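Side-chain contacts in gdp-l-fucose synthetase (Naegleria fowleri, PDB 6AQZ), which probably catalyses the NADPH-dependent epimerase and reductase steps that make GDP-L-fucose in the amoeba Naegleria fowleri, and is seen here with bound NADP: residues A[100-103]-A[104-108]; A[156-159]-A[160-164]. All blocks are in the same frame, centred on the assembly; numbering follows the deposited sequence.

Interaction 1: A[100-103]-A[104-108]; sequences SFWL and DNVNM
Helix 98-118 is the crossover helix of a Rossmann-type beta-alpha-beta unit, and on one flank of it Val106 spreads its two methyls over a face of the Trp102 indole, one turn back. CG1 of Val106 makes a CH-pi contact 4.0 Å from the centroid of the five-membered ring. CG2 reaches the benzo side, with Val106 CG2 3.7 Å from Trp102 CZ2. The ring lies beneath this next turn because the Trp102 side chain swings out anti to its own backbone N (chi1 171°). The backbone bond from Val106 N to Trp102 O joins the same two residues.

Asn105 bends back on the helix instead. Its ND2 donates to Phe101 O at 3.0 Å, in the carbonyl plane and on a lone pair, with that oxygen lying almost in the plane of the Asn105 amide. In a regular alpha-helix this carbonyl would accept from Asn105 N, but here Asn105 N stands 3.7 Å from Phe101 O. ND2 also donates to Phe87 O, so both backbone oxygens hold the amide group in its rotation.

Asp104 lies alongside Ser100 on a third flank. One water links the pair, donating to Asp104 OD2 at 2.8 Å while taking a weak bond from Ser100 OG. A second water donates to Asp104 OD1 and, weakly, to Ser100 OG. Asp104 OD2 also forms a salt bridge with Arg64, which would favour the charged carboxylate.

Around the helix, Phe101 packs on Ala157 and Asn105 on Ala161 of helix 156-179. The indole reaches the dimer interface: Trp102 NE1 bonds to Asn110 OD1 of the second subunit and the ring meets Trp171 of that subunit, while strands 80-83 and 123-127 flank the helix in sequence.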
loop_
_atom_site.group_PDB
_atom_site.type_symbol
_atom_site.label_atom_id
_atom_site.label_comp_id
_atom_site.label_asym_id
_atom_site.label_seq_id
_atom_site.Cartn_x
_atom_site.Cartn_y
_atom_site.Cartn_z
ATOM N N SER A 100 -0.238 -8.904 -10.378
ATOM C CA SER A 100 0.710 -9.851 -9.797
ATOM C C SER A 100 1.834 -9.132 -9.046
ATOM O O SER A 100 2.226 -9.551 -7.951
ATOM C CB SER A 100 1.264 -10.743 -10.898
ATOM O OG SER A 100 0.315 -11.713 -11.277
ATOM N N PHE A 101 2.339 -8.026 -9.595
ATOM C CA PHE A 101 3.400 -7.305 -8.899
ATOM C C PHE A 101 2.941 -6.805 -7.537
ATOM O O PHE A 101 3.763 -6.688 -6.617
ATOM C CB PHE A 101 3.906 -6.134 -9.735
ATOM C CG PHE A 101 4.871 -6.526 -10.817
ATOM C CD1 PHE A 101 6.228 -6.614 -10.552
ATOM C CD2 PHE A 101 4.430 -6.776 -12.104
ATOM C CE1 PHE A 101 7.140 -6.978 -11.560
ATOM C CE2 PHE A 101 5.321 -7.126 -13.107
ATOM C CZ PHE A 101 6.676 -7.229 -12.836
ATOM N N TRP A 102 1.654 -6.441 -7.396
ATOM C CA TRP A 102 1.155 -6.072 -6.076
ATOM C C TRP A 102 1.017 -7.307 -5.185
ATOM O O TRP A 102 1.626 -7.388 -4.114
ATOM C CB TRP A 102 -0.184 -5.336 -6.172
ATOM C CG TRP A 102 -0.792 -5.166 -4.818
ATOM C CD1 TRP A 102 -1.862 -5.836 -4.315
ATOM C CD2 TRP A 102 -0.313 -4.312 -3.765
ATOM N NE1 TRP A 102 -2.092 -5.447 -3.024
ATOM C CE2 TRP A 102 -1.158 -4.512 -2.656
ATOM C CE3 TRP A 102 0.734 -3.383 -3.665
ATOM C CZ2 TRP A 102 -1.010 -3.802 -1.445
ATOM C CZ3 TRP A 102 0.913 -2.712 -2.458
ATOM C CH2 TRP A 102 0.028 -2.912 -1.363
ATOM N N LEU A 103 0.244 -8.301 -5.638
ATOM C CA LEU A 103 -0.101 -9.441 -4.787
ATOM C C LEU A 103 1.129 -10.251 -4.396
ATOM O O LEU A 103 1.322 -10.557 -3.212
ATOM C CB LEU A 103 -1.116 -10.354 -5.487
ATOM C CG LEU A 103 -2.452 -9.703 -5.829
ATOM C CD1 LEU A 103 -3.376 -10.636 -6.590
ATOM C CD2 LEU A 103 -3.064 -9.162 -4.538
ATOM N N ASP A 104 1.963 -10.621 -5.380
ATOM C CA ASP A 104 3.120 -11.463 -5.083
ATOM C C ASP A 104 4.044 -10.792 -4.092
ATOM O O ASP A 104 4.552 -11.438 -3.165
ATOM C CB ASP A 104 3.890 -11.785 -6.355
ATOM C CG ASP A 104 3.139 -12.725 -7.257
ATOM O OD1 ASP A 104 2.029 -13.158 -6.870
ATOM O OD2 ASP A 104 3.669 -13.046 -8.334
ATOM N N ASN A 105 4.271 -9.491 -4.266
ATOM C CA ASN A 105 5.172 -8.781 -3.376
ATOM C C ASN A 105 4.533 -8.498 -2.019
ATOM O O ASN A 105 5.171 -8.717 -0.981
ATOM C CB ASN A 105 5.687 -7.515 -4.065
ATOM C CG ASN A 105 6.807 -7.835 -5.056
ATOM O OD1 ASN A 105 7.847 -8.324 -4.639
ATOM N ND2 ASN A 105 6.590 -7.594 -6.369
ATOM N N VAL A 106 3.274 -8.050 -1.981
ATOM C CA VAL A 106 2.738 -7.698 -0.675
ATOM C C VAL A 106 2.516 -8.965 0.159
ATOM O O VAL A 106 2.690 -8.944 1.388
ATOM C CB VAL A 106 1.461 -6.835 -0.789
ATOM C CG1 VAL A 106 0.180 -7.691 -1.099
ATOM C CG2 VAL A 106 1.309 -6.022 0.482
ATOM N N ASN A 107 2.194 -10.097 -0.486
ATOM C CA ASN A 107 2.028 -11.350 0.248
ATOM C C ASN A 107 3.354 -11.835 0.815
ATOM O O ASN A 107 3.464 -12.160 2.004
ATOM C CB ASN A 107 1.423 -12.401 -0.670
ATOM C CG ASN A 107 -0.064 -12.191 -0.876
ATOM O OD1 ASN A 107 -0.746 -11.704 0.019
ATOM N ND2 ASN A 107 -0.568 -12.531 -2.056
ATOM N N MET A 108 4.381 -11.858 -0.026
ATOM C CA MET A 108 5.709 -12.259 0.417
ATOM C C MET A 108 6.213 -11.350 1.538
ATOM O O MET A 108 6.744 -11.829 2.556
ATOM C CB MET A 108 6.612 -12.302 -0.821
ATOM C CG MET A 108 8.090 -12.252 -0.660
ATOM S SD MET A 108 9.031 -12.741 -2.150
ATOM C CE MET A 108 8.021 -12.448 -3.606
HETATM O O HOH W 1 3.069 -13.412 -11.062
HETATM O O HOH W 2 -0.675 -13.288 -8.385
#

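Interaction 2: A[156-159]-A[160-164]. With NAP (NADP nicotinamide-adenine-dinucleotide phosphate), chain G.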
loop_
_atom_site.group_PDB
_atom_site.type_symbol
_atom_site.label_atom_id
_atom_site.label_comp_id
_atom_site.label_asym_id
_atom_site.label_seq_id
_atom_site.Cartn_x
_atom_site.Cartn_y
_atom_site.Cartn_z
ATOM N N ASN A 156 4.062 1.160 -10.704
ATOM C CA ASN A 156 3.576 1.642 -9.416
ATOM C C ASN A 156 3.108 0.515 -8.496
ATOM O O ASN A 156 3.127 0.693 -7.273
ATOM C CB ASN A 156 2.503 2.720 -9.602
ATOM C CG ASN A 156 1.286 2.253 -10.375
ATOM O OD1 ASN A 156 1.145 1.085 -10.755
ATOM N ND2 ASN A 156 0.408 3.200 -10.647
ATOM N N ALA A 157 2.748 -0.651 -9.026
ATOM C CA ALA A 157 2.405 -1.759 -8.133
ATOM C C ALA A 157 3.641 -2.265 -7.396
ATOM O O ALA A 157 3.629 -2.449 -6.175
ATOM C CB ALA A 157 1.740 -2.898 -8.914
ATOM N N TYR A 158 4.714 -2.528 -8.129
ATOM C CA TYR A 158 5.960 -2.879 -7.470
ATOM C C TYR A 158 6.375 -1.775 -6.499
ATOM O O TYR A 158 6.748 -2.049 -5.355
ATOM C CB TYR A 158 7.025 -3.135 -8.541
ATOM C CG TYR A 158 8.388 -3.452 -8.020
ATOM C CD1 TYR A 158 8.725 -4.757 -7.696
ATOM C CD2 TYR A 158 9.355 -2.462 -7.871
ATOM C CE1 TYR A 158 9.984 -5.080 -7.235
ATOM C CE2 TYR A 158 10.627 -2.781 -7.407
ATOM C CZ TYR A 158 10.925 -4.098 -7.088
ATOM O OH TYR A 158 12.163 -4.450 -6.625
ATOM N N ALA A 159 6.265 -0.519 -6.917
ATOM C CA ALA A 159 6.733 0.554 -6.056
ATOM C C ALA A 159 5.922 0.609 -4.757
ATOM O O ALA A 159 6.493 0.703 -3.668
ATOM C CB ALA A 159 6.669 1.884 -6.808
ATOM N N TYR A 160 4.587 0.506 -4.852
ATOM C CA TYR A 160 3.757 0.581 -3.651
ATOM C C TYR A 160 3.994 -0.604 -2.727
ATOM O O TYR A 160 4.022 -0.437 -1.500
ATOM C CB TYR A 160 2.271 0.685 -4.023
ATOM C CG TYR A 160 1.807 2.108 -4.249
ATOM C CD1 TYR A 160 2.021 3.098 -3.282
ATOM C CD2 TYR A 160 1.170 2.468 -5.426
ATOM C CE1 TYR A 160 1.593 4.392 -3.493
ATOM C CE2 TYR A 160 0.736 3.752 -5.635
ATOM C CZ TYR A 160 0.948 4.710 -4.675
ATOM O OH TYR A 160 0.519 6.000 -4.922
ATOM N N ALA A 161 4.189 -1.800 -3.290
ATOM C CA ALA A 161 4.534 -2.950 -2.456
ATOM C C ALA A 161 5.813 -2.697 -1.657
ATOM O O ALA A 161 5.896 -3.056 -0.472
ATOM C CB ALA A 161 4.672 -4.200 -3.324
ATOM N N LYS A 162 6.811 -2.051 -2.274
ATOM C CA LYS A 162 8.027 -1.714 -1.533
ATOM C C LYS A 162 7.740 -0.684 -0.440
ATOM O O LYS A 162 8.245 -0.799 0.687
ATOM C CB LYS A 162 9.123 -1.207 -2.481
ATOM C CG LYS A 162 9.718 -2.252 -3.363
ATOM C CD LYS A 162 10.283 -3.398 -2.560
ATOM C CE LYS A 162 11.359 -4.228 -3.332
ATOM N NZ LYS A 162 11.731 -5.417 -2.433
ATOM N N ARG A 163 6.928 0.326 -0.756
ATOM C CA ARG A 163 6.529 1.303 0.257
ATOM C C ARG A 163 5.838 0.649 1.449
ATOM O O ARG A 163 6.087 1.031 2.604
ATOM C CB ARG A 163 5.618 2.371 -0.357
ATOM C CG ARG A 163 6.329 3.158 -1.418
ATOM C CD ARG A 163 5.546 4.349 -1.726
ATOM N NE ARG A 163 6.166 5.167 -2.751
ATOM C CZ ARG A 163 5.733 6.383 -3.048
ATOM N NH1 ARG A 163 4.706 6.879 -2.357
ATOM N NH2 ARG A 163 6.320 7.092 -4.007
ATOM N N MET A 164 4.937 -0.306 1.191
ATOM C CA MET A 164 4.223 -0.974 2.274
ATOM C C MET A 164 5.107 -1.968 3.035
ATOM O O MET A 164 4.805 -2.283 4.191
ATOM C CB MET A 164 2.970 -1.644 1.700
ATOM C CG MET A 164 1.939 -0.633 1.131
ATOM S SD MET A 164 1.525 0.694 2.331
ATOM C CE MET A 164 2.349 2.119 1.625
HETATM P PA NAP G . 17.209 -11.381 -8.287
HETATM O O1A NAP G . 16.126 -11.398 -9.322
HETATM O O2A NAP G . 18.665 -11.424 -8.670
HETATM O O5B NAP G . 16.984 -12.581 -7.173
HETATM C C5B NAP G . 15.784 -12.322 -6.532
HETATM C C4B NAP G . 15.627 -13.413 -5.438
HETATM O O4B NAP G . 14.250 -13.517 -4.997
HETATM C C3B NAP G . 16.111 -14.831 -5.947
HETATM O O3B NAP G . 16.748 -15.519 -4.905
HETATM C C2B NAP G . 14.773 -15.551 -6.166
HETATM O O2B NAP G . 14.809 -16.860 -5.912
HETATM C C1B NAP G . 13.981 -14.912 -4.947
HETATM N N9A NAP G . 12.543 -15.129 -5.060
HETATM C C8A NAP G . 11.677 -14.557 -5.970
HETATM N N7A NAP G . 10.396 -14.958 -5.810
HETATM C C5A NAP G . 10.450 -15.847 -4.749
HETATM C C6A NAP G . 9.455 -16.591 -4.122
HETATM N N6A NAP G . 8.131 -16.496 -4.551
HETATM N N1A NAP G . 9.738 -17.392 -3.066
HETATM C C2A NAP G . 11.056 -17.409 -2.706
HETATM N N3A NAP G . 12.124 -16.760 -3.219
HETATM C C4A NAP G . 11.780 -15.963 -4.258
HETATM O O3 NAP G . 16.829 -9.943 -7.529
HETATM P PN NAP G . 18.096 -9.167 -6.958
HETATM O O1N NAP G . 18.936 -9.973 -6.043
HETATM O O2N NAP G . 18.674 -8.169 -7.936
HETATM O O5D NAP G . 17.377 -8.033 -5.835
HETATM C C5D NAP G . 17.000 -8.615 -4.652
HETATM C C4D NAP G . 16.506 -7.455 -3.819
HETATM O O4D NAP G . 17.286 -6.300 -4.173
HETATM C C3D NAP G . 14.999 -7.133 -4.264
HETATM O O3D NAP G . 14.240 -6.844 -3.142
HETATM C C2D NAP G . 15.165 -5.906 -5.187
HETATM O O2D NAP G . 14.134 -5.000 -5.112
HETATM C C1D NAP G . 16.418 -5.237 -4.550
HETATM N N1N NAP G . 17.056 -4.303 -5.522
HETATM C C2N NAP G . 17.786 -4.755 -6.624
HETATM C C3N NAP G . 18.329 -3.855 -7.518
HETATM C C7N NAP G . 19.097 -4.358 -8.701
HETATM O O7N NAP G . 19.532 -3.606 -9.590
HETATM N N7N NAP G . 19.334 -5.732 -8.827
HETATM C C4N NAP G . 18.167 -2.391 -7.369
HETATM C C5N NAP G . 17.360 -2.002 -6.173
HETATM C C6N NAP G . 16.863 -2.911 -5.331
HETATM P P2B NAP G . 15.238 -17.974 -7.332
HETATM O O1X NAP G . 16.670 -17.579 -7.528
HETATM O O2X NAP G . 14.979 -19.333 -6.678
HETATM O O3X NAP G . 14.244 -17.493 -8.347
#
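The Tyr158 ring carries Lys162 CG over one face, 4.2 Å above the plane and offset toward the rim, while O2D of the nicotinamide ribose of NADP lies at the edge, near the ring plane. The second ring, that of Tyr160, leans obliquely against the turn before it; its CD2 is 3.2 Å from Asn156 O, the carbonyl that also accepts the backbone N-H of Tyr160.

Tyr158 extends anti to its backbone N (chi1 177°), which lets the phenol reach the cofactor ribose. Lys162 follows from the next turn. Its chain bends at chi2 (-57°) and then straightens, so that the methylenes run across the phenol and CE comes to 3.4 Å from Tyr158 OH. Both polar ends meet the nicotinamide ribose: Tyr158 OH makes a short hydrogen bond of 2.5 Å with O2D, and Lys162 NZ donates to O3D at 3.0 Å. A further bond from NZ to Cys127 O, at the end of strand 123-127, helps to fix the ammonium beside the sugar.

Spaced four residues apart on one helix face, this pair is the YxxxK motif of the short-chain dehydrogenase/reductase superfamily, whose tyrosine and lysine are catalytic in relatives, usually with a serine or threonine; the same role is probable here.

On another flank Arg163 runs out extended from CG to NE. Its CG passes 3.3 Å from Ala159 O, and the same oxygen takes the backbone bond from Arg163 N. Farther along, Arg163 NH1 donates to Gly149 O and NH2 to Val132 O, which tie the guanidinium to loops beside the helix. At the first turn Asn156 OD1 bonds to Lys98 NZ, and Tyr160 packs on Met164 of the second subunit.

Overall arrangement
Interactions 1 and 2 lie on neighbouring helices, 98-118 and 156-179, with their centres about 9 Å apart. Trp102 CZ3 packs 3.5 Å from Ala161 N, and Asn105 CB meets Ala161 CB, also at 3.5 Å. Asn105 ND2 lies 3.8 Å from Tyr158 CD1, so the amide fixed in interaction 1 borders the phenol that reaches the ribose in interaction 2. Interaction 2 hydrogen-bonds the nicotinamide ribose, while at the other end of the cofactor Met108 CE of interaction 1 comes to 4.1 Å from adenine N7A; the Asp104 side chain stays about 7 Å from the nearest NADP atom. Both contacts also reach the second subunit, consistent with the four-helix interface familiar in this superfamily.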